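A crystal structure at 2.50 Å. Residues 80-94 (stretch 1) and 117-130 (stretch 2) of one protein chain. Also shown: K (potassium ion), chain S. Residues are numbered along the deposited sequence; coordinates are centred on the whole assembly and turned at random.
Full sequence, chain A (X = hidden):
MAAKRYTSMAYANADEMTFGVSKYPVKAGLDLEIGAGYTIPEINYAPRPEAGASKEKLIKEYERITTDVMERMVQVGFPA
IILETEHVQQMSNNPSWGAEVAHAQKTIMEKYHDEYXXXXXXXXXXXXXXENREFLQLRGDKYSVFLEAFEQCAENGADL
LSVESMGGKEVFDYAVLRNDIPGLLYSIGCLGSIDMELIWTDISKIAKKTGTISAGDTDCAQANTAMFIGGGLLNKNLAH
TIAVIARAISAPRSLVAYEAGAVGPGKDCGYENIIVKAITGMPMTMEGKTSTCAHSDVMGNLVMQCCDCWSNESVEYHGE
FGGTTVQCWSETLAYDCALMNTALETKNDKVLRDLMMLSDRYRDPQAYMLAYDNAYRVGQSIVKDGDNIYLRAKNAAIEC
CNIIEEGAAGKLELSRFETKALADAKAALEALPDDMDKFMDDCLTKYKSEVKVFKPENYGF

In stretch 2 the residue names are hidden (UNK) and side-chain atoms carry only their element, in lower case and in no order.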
# COMPACT_ATOMS: atom_id res chain seq x y z
N ALA A 80 -1.78 -19.61 4.43
CA ALA A 80 -0.49 -19.49 5.16
C ALA A 80 0.05 -18.06 5.27
O ALA A 80 -0.23 -17.19 4.44
CB ALA A 80 0.57 -20.41 4.55
N ILE A 81 0.82 -17.82 6.31
CA ILE A 81 1.36 -16.50 6.47
C ILE A 81 2.53 -16.50 7.46
O ILE A 81 2.49 -17.25 8.44
CB ILE A 81 0.24 -15.51 6.87
CG1 ILE A 81 0.65 -14.05 6.59
CG2 ILE A 81 -0.30 -15.78 8.25
CD1 ILE A 81 1.24 -13.41 7.71
N ILE A 82 3.54 -15.68 7.21
CA ILE A 82 4.63 -15.50 8.18
C ILE A 82 4.60 -14.04 8.64
O ILE A 82 4.47 -13.14 7.79
CB ILE A 82 6.00 -15.76 7.54
CG1 ILE A 82 6.15 -17.24 7.20
CG2 ILE A 82 7.11 -15.28 8.45
CD1 ILE A 82 7.28 -17.56 6.19
N LEU A 83 4.70 -13.81 9.95
CA LEU A 83 4.88 -12.44 10.46
C LEU A 83 6.36 -12.21 10.79
O LEU A 83 7.01 -13.03 11.46
CB LEU A 83 4.00 -12.20 11.69
CG LEU A 83 2.45 -12.13 11.51
CD1 LEU A 83 1.70 -13.52 11.45
CD2 LEU A 83 1.81 -11.21 12.57
N GLU A 84 6.91 -11.10 10.30
CA GLU A 84 8.25 -10.75 10.68
C GLU A 84 8.28 -9.48 11.52
O GLU A 84 7.89 -8.40 11.05
CB GLU A 84 9.19 -10.62 9.47
CG GLU A 84 10.60 -10.13 9.91
CD GLU A 84 11.57 -9.82 8.81
OE1 GLU A 84 11.19 -9.85 7.61
OE2 GLU A 84 12.74 -9.54 9.14
N THR A 85 8.78 -9.61 12.75
CA THR A 85 9.01 -8.48 13.64
C THR A 85 10.47 -8.06 13.63
O THR A 85 11.33 -8.77 14.17
CB THR A 85 8.58 -8.80 15.10
OG1 THR A 85 7.24 -9.33 15.09
CG2 THR A 85 8.61 -7.57 15.97
N GLU A 86 10.77 -6.92 13.02
CA GLU A 86 12.10 -6.34 13.09
C GLU A 86 12.21 -5.52 14.33
O GLU A 86 11.66 -4.44 14.37
CB GLU A 86 12.38 -5.45 11.89
CG GLU A 86 12.41 -6.23 10.60
CD GLU A 86 12.76 -5.40 9.40
OE1 GLU A 86 12.05 -4.42 9.10
OE2 GLU A 86 13.76 -5.75 8.73
N HIS A 87 12.96 -5.99 15.32
CA HIS A 87 13.16 -5.26 16.57
C HIS A 87 13.40 -3.77 16.36
O HIS A 87 14.26 -3.40 15.59
CB HIS A 87 14.31 -5.87 17.37
CG HIS A 87 13.96 -7.17 18.03
ND1 HIS A 87 14.65 -7.66 19.12
CD2 HIS A 87 12.99 -8.08 17.77
CE1 HIS A 87 14.12 -8.81 19.50
NE2 HIS A 87 13.12 -9.09 18.70
N VAL A 88 12.61 -2.92 17.01
CA VAL A 88 13.07 -1.57 17.35
C VAL A 88 14.23 -1.75 18.34
O VAL A 88 14.29 -2.75 19.05
CB VAL A 88 11.98 -0.67 18.00
CG1 VAL A 88 10.84 -0.41 17.03
CG2 VAL A 88 11.49 -1.27 19.29
N GLN A 89 15.14 -0.78 18.41
CA GLN A 89 16.41 -0.98 19.13
C GLN A 89 16.17 -1.41 20.57
O GLN A 89 16.90 -2.27 21.11
CB GLN A 89 17.30 0.27 19.05
CG GLN A 89 16.70 1.54 19.68
CD GLN A 89 16.80 1.57 21.23
OE1 GLN A 89 17.63 0.87 21.85
NE2 GLN A 89 15.94 2.38 21.85
N GLN A 90 15.14 -0.84 21.18
CA GLN A 90 14.86 -1.09 22.59
C GLN A 90 14.48 -2.53 22.87
O GLN A 90 14.70 -3.01 23.98
CB GLN A 90 13.84 -0.11 23.18
CG GLN A 90 12.48 -0.10 22.51
CD GLN A 90 12.24 1.13 21.62
OE1 GLN A 90 13.02 1.43 20.70
NE2 GLN A 90 11.14 1.82 21.89
N MET A 91 13.97 -3.23 21.86
CA MET A 91 13.59 -4.64 22.01
C MET A 91 14.80 -5.57 22.06
O MET A 91 14.70 -6.72 22.51
CB MET A 91 12.68 -5.08 20.88
CG MET A 91 11.29 -4.50 20.98
SD MET A 91 10.37 -4.57 19.44
CE MET A 91 10.21 -6.35 19.21
N SER A 92 15.93 -5.07 21.57
CA SER A 92 17.13 -5.87 21.49
C SER A 92 18.06 -5.54 22.65
O SER A 92 18.67 -6.44 23.21
CB SER A 92 17.84 -5.64 20.16
OG SER A 92 17.10 -6.18 19.10
N ASN A 93 18.15 -4.25 22.98
CA ASN A 93 18.94 -3.76 24.11
C ASN A 93 18.43 -4.24 25.46
O ASN A 93 19.20 -4.40 26.39
CB ASN A 93 19.05 -2.24 24.09
CG ASN A 93 20.01 -1.75 23.00
OD1 ASN A 93 21.18 -2.15 22.95
ND2 ASN A 93 19.52 -0.89 22.11
N ASN A 94 17.12 -4.51 25.53
CA ASN A 94 16.50 -5.17 26.68
C ASN A 94 15.92 -6.47 26.20
O ASN A 94 14.75 -6.52 25.80
CB ASN A 94 15.40 -4.29 27.28
CG ASN A 94 15.85 -2.86 27.50
OD1 ASN A 94 16.59 -2.56 28.45
ND2 ASN A 94 15.44 -1.96 26.60
N UNK A 117 -7.03 -23.51 11.49
CA UNK A 117 -5.97 -24.31 10.83
C UNK A 117 -5.11 -23.59 9.79
O UNK A 117 -4.51 -24.23 8.94
N UNK A 118 -5.04 -22.26 9.84
CA UNK A 118 -4.12 -21.50 9.03
C UNK A 118 -2.68 -21.76 9.51
O UNK A 118 -2.41 -21.73 10.71
c UNK A 118 -4.50 -19.45 10.54
c UNK A 118 -3.85 -17.72 8.07
c UNK A 118 -4.45 -19.97 9.09
c UNK A 118 -3.46 -19.17 8.23
N UNK A 119 -1.77 -22.04 8.58
CA UNK A 119 -0.37 -22.27 8.87
C UNK A 119 0.33 -20.93 9.01
O UNK A 119 0.13 -20.02 8.20
c UNK A 119 -0.46 -24.33 7.35
c UNK A 119 -0.22 -24.58 5.87
c UNK A 119 0.26 -23.04 7.73
c UNK A 119 0.07 -26.01 5.57
n UNK A 119 -1.07 -26.89 5.81
N UNK A 120 1.15 -20.79 10.03
CA UNK A 120 1.93 -19.57 10.20
C UNK A 120 3.21 -19.78 11.01
O UNK A 120 3.37 -20.79 11.70
c UNK A 120 1.07 -18.53 10.89
s UNK A 120 0.31 -19.21 12.33
N UNK A 121 4.14 -18.83 10.91
CA UNK A 121 5.41 -18.89 11.63
C UNK A 121 5.79 -17.47 11.97
O UNK A 121 5.37 -16.54 11.30
c UNK A 121 6.52 -19.59 10.80
N UNK A 122 6.54 -17.31 13.04
CA UNK A 122 6.93 -16.00 13.47
C UNK A 122 8.45 -15.78 13.34
O UNK A 122 9.25 -16.55 13.83
c UNK A 122 6.44 -15.77 14.91
c UNK A 122 6.55 -14.43 17.05
c UNK A 122 6.31 -13.27 14.82
c UNK A 122 6.89 -14.46 15.56
N UNK A 123 8.84 -14.72 12.67
CA UNK A 123 10.23 -14.42 12.52
C UNK A 123 10.52 -13.17 13.31
O UNK A 123 9.80 -12.17 13.16
n UNK A 123 14.58 -14.72 7.22
c UNK A 123 11.98 -13.39 9.34
c UNK A 123 13.36 -14.40 7.60
c UNK A 123 10.54 -14.16 11.08
n UNK A 123 13.22 -13.81 8.77
c UNK A 123 11.93 -13.66 10.81
n UNK A 123 12.33 -14.67 6.82
N UNK A 124 11.55 -13.25 14.15
CA UNK A 124 12.06 -12.11 14.86
C UNK A 124 13.43 -11.83 14.33
O UNK A 124 14.26 -12.73 14.21
c UNK A 124 8.97 -11.19 17.64
n UNK A 124 9.77 -10.71 18.58
c UNK A 124 11.06 -11.08 18.30
n UNK A 124 9.72 -11.83 16.75
c UNK A 124 11.04 -11.78 17.15
c UNK A 124 12.15 -12.41 16.36
N UNK A 125 13.65 -10.56 13.99
CA UNK A 125 14.92 -10.06 13.50
C UNK A 125 15.50 -9.13 14.58
O UNK A 125 15.06 -7.97 14.74
c UNK A 125 16.01 -8.66 11.64
c UNK A 125 14.70 -9.29 12.19
o UNK A 125 14.15 -10.18 11.22
N UNK A 126 16.49 -9.65 15.32
CA UNK A 126 17.15 -8.93 16.39
C UNK A 126 17.84 -7.73 15.75
O UNK A 126 18.25 -7.79 14.59
c UNK A 126 17.36 -10.81 18.10
c UNK A 126 16.14 -11.52 17.53
c UNK A 126 18.13 -9.90 17.12
c UNK A 126 19.24 -9.16 17.93
N UNK A 127 17.91 -6.62 16.47
CA UNK A 127 18.76 -5.51 16.04
C UNK A 127 20.27 -5.71 16.27
O UNK A 127 20.68 -6.22 17.32
N UNK A 128 21.10 -5.32 15.31
CA UNK A 128 22.54 -5.36 15.53
C UNK A 128 22.91 -4.22 16.42
O UNK A 128 23.18 -3.12 15.96
c UNK A 128 24.80 -5.90 14.46
c UNK A 128 23.37 -5.34 14.24
o UNK A 128 25.45 -6.34 13.48
o UNK A 128 25.26 -5.88 15.63
N UNK A 129 22.89 -4.49 17.72
CA UNK A 129 23.12 -3.47 18.72
C UNK A 129 24.61 -3.24 19.05
O UNK A 129 24.94 -2.38 19.87
c UNK A 129 22.34 -3.81 20.02
c UNK A 129 20.89 -3.82 19.76
c UNK A 129 22.32 -5.46 22.02
c UNK A 129 22.80 -5.17 20.59
N UNK A 130 25.52 -3.99 18.41
CA UNK A 130 26.96 -3.92 18.70
C UNK A 130 27.63 -2.63 18.19
O UNK A 130 28.55 -2.66 17.38
c UNK A 130 27.14 -6.49 18.66
n UNK A 130 27.43 -7.54 16.43
c UNK A 130 27.68 -5.15 18.15
c UNK A 130 27.69 -7.67 17.87
n UNK A 130 29.29 -8.77 15.74
c UNK A 130 28.18 -8.06 15.46
n UNK A 130 27.83 -7.86 14.20
K K S . 14.90 -4.31 7.28

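Position 117 has no side-chain atoms and a positive phi of 70°, which favours glycine. It follows a helix and touches nothing on stretch 1. It is Gly 117.

Position 118 carries four carbons, forked at the first, with one arm two carbons long. The end of the longer arm lies near Ile 81 CG2. This is Ile 118, and its CD1 packs 4.0 Å from Ile 81 CG2.

Position 119 has four carbons in a row ending in nitrogen. Its CB lies 4.1 Å from Ala 80 CB, but the chain end leads away. It is Lys 119. Its backbone O accepts a hydrogen bond from Ile 81 N at 3.0 Å.

Position 120 has one carbon and one sulfur. Its CB is 4.1 Å from Ile 81 CG2. It is Cys 120.

Position 121 has a single carbon, 4.3 Å from Ile 82 CG1. This is Ala 121. Its N gives a weak hydrogen bond to Ile 81 O at 3.4 Å, and its O receives Leu 83 N at 3.1 Å.

Position 122 has four carbons, forked at the second. One end of the fork lies near Leu 83 CB. This is Leu 122, and its CD1 lies 4.0 Å from Leu 83 CB.

Position 123 shows three carbons, a nitrogen, then a carbon carrying two more nitrogens. Its third carbon packs against Glu 84 CG. This is Arg 123, with CD 3.6 Å from Glu 84 CG. Its NE is 4.3 Å from Glu 84 OE2, which lies well out of the guanidinium plane, so the opposite charges are near without a salt bridge.

Position 124 has one carbon and a five-membered ring of three carbons and two nitrogens. Thr 85 O lies over one face of the ring. It is His 124. The ring planes of His 87 and His 124 are nearly perpendicular, at 89°.

Position 125 has a carbon bearing one oxygen and one carbon. The oxygen lies 2.6 Å from Glu 84 OE2. This is Thr 125, and its OG1 donates a hydrogen bond to that carboxylate.

Position 126 again has four carbons forked at the first, one arm longer. The end of that arm sits over a face of the His 87 ring. This is Ile 126, with CD1 3.9 Å from His 87 CE1.

Position 127 has no side-chain atoms. A CB here would point toward stretch 1 and come tight against Ser 92 OG, at 3.3 Å. It is Gly 127, whose N donates to Ser 92 OG at 2.8 Å.

Position 128 has two carbons, the second carrying two oxygens. It points away from stretch 1 and is Asp 128.

Position 129 has four carbons forked at the first, one arm longer. The short arm meets Ser 92 CB. This is Ile 129, with CG2 3.6 Å from Ser 92 CB.

Position 130 repeats the pattern of 123, so it is Arg 130. Its NE forms a salt bridge with Asp 128 OD1 at 2.8 Å, within stretch 2.

The contact is a pair of parallel strands in register. Backbone hydrogen bonds alternate: N of 81, 83, 85 and 87 meets O of 119, 121, 123 and 125, and O of 81, 83 and 85 takes N of 121, 123 and 125. Glu 84 and Thr 125 tie side chains on one face. Past the strands, Gly 127 N to Ser 92 OG carries the contact on, with Ile 129 packing beside it.

Stretch 2, residues 117-130: GIKCALRHTIGDIR
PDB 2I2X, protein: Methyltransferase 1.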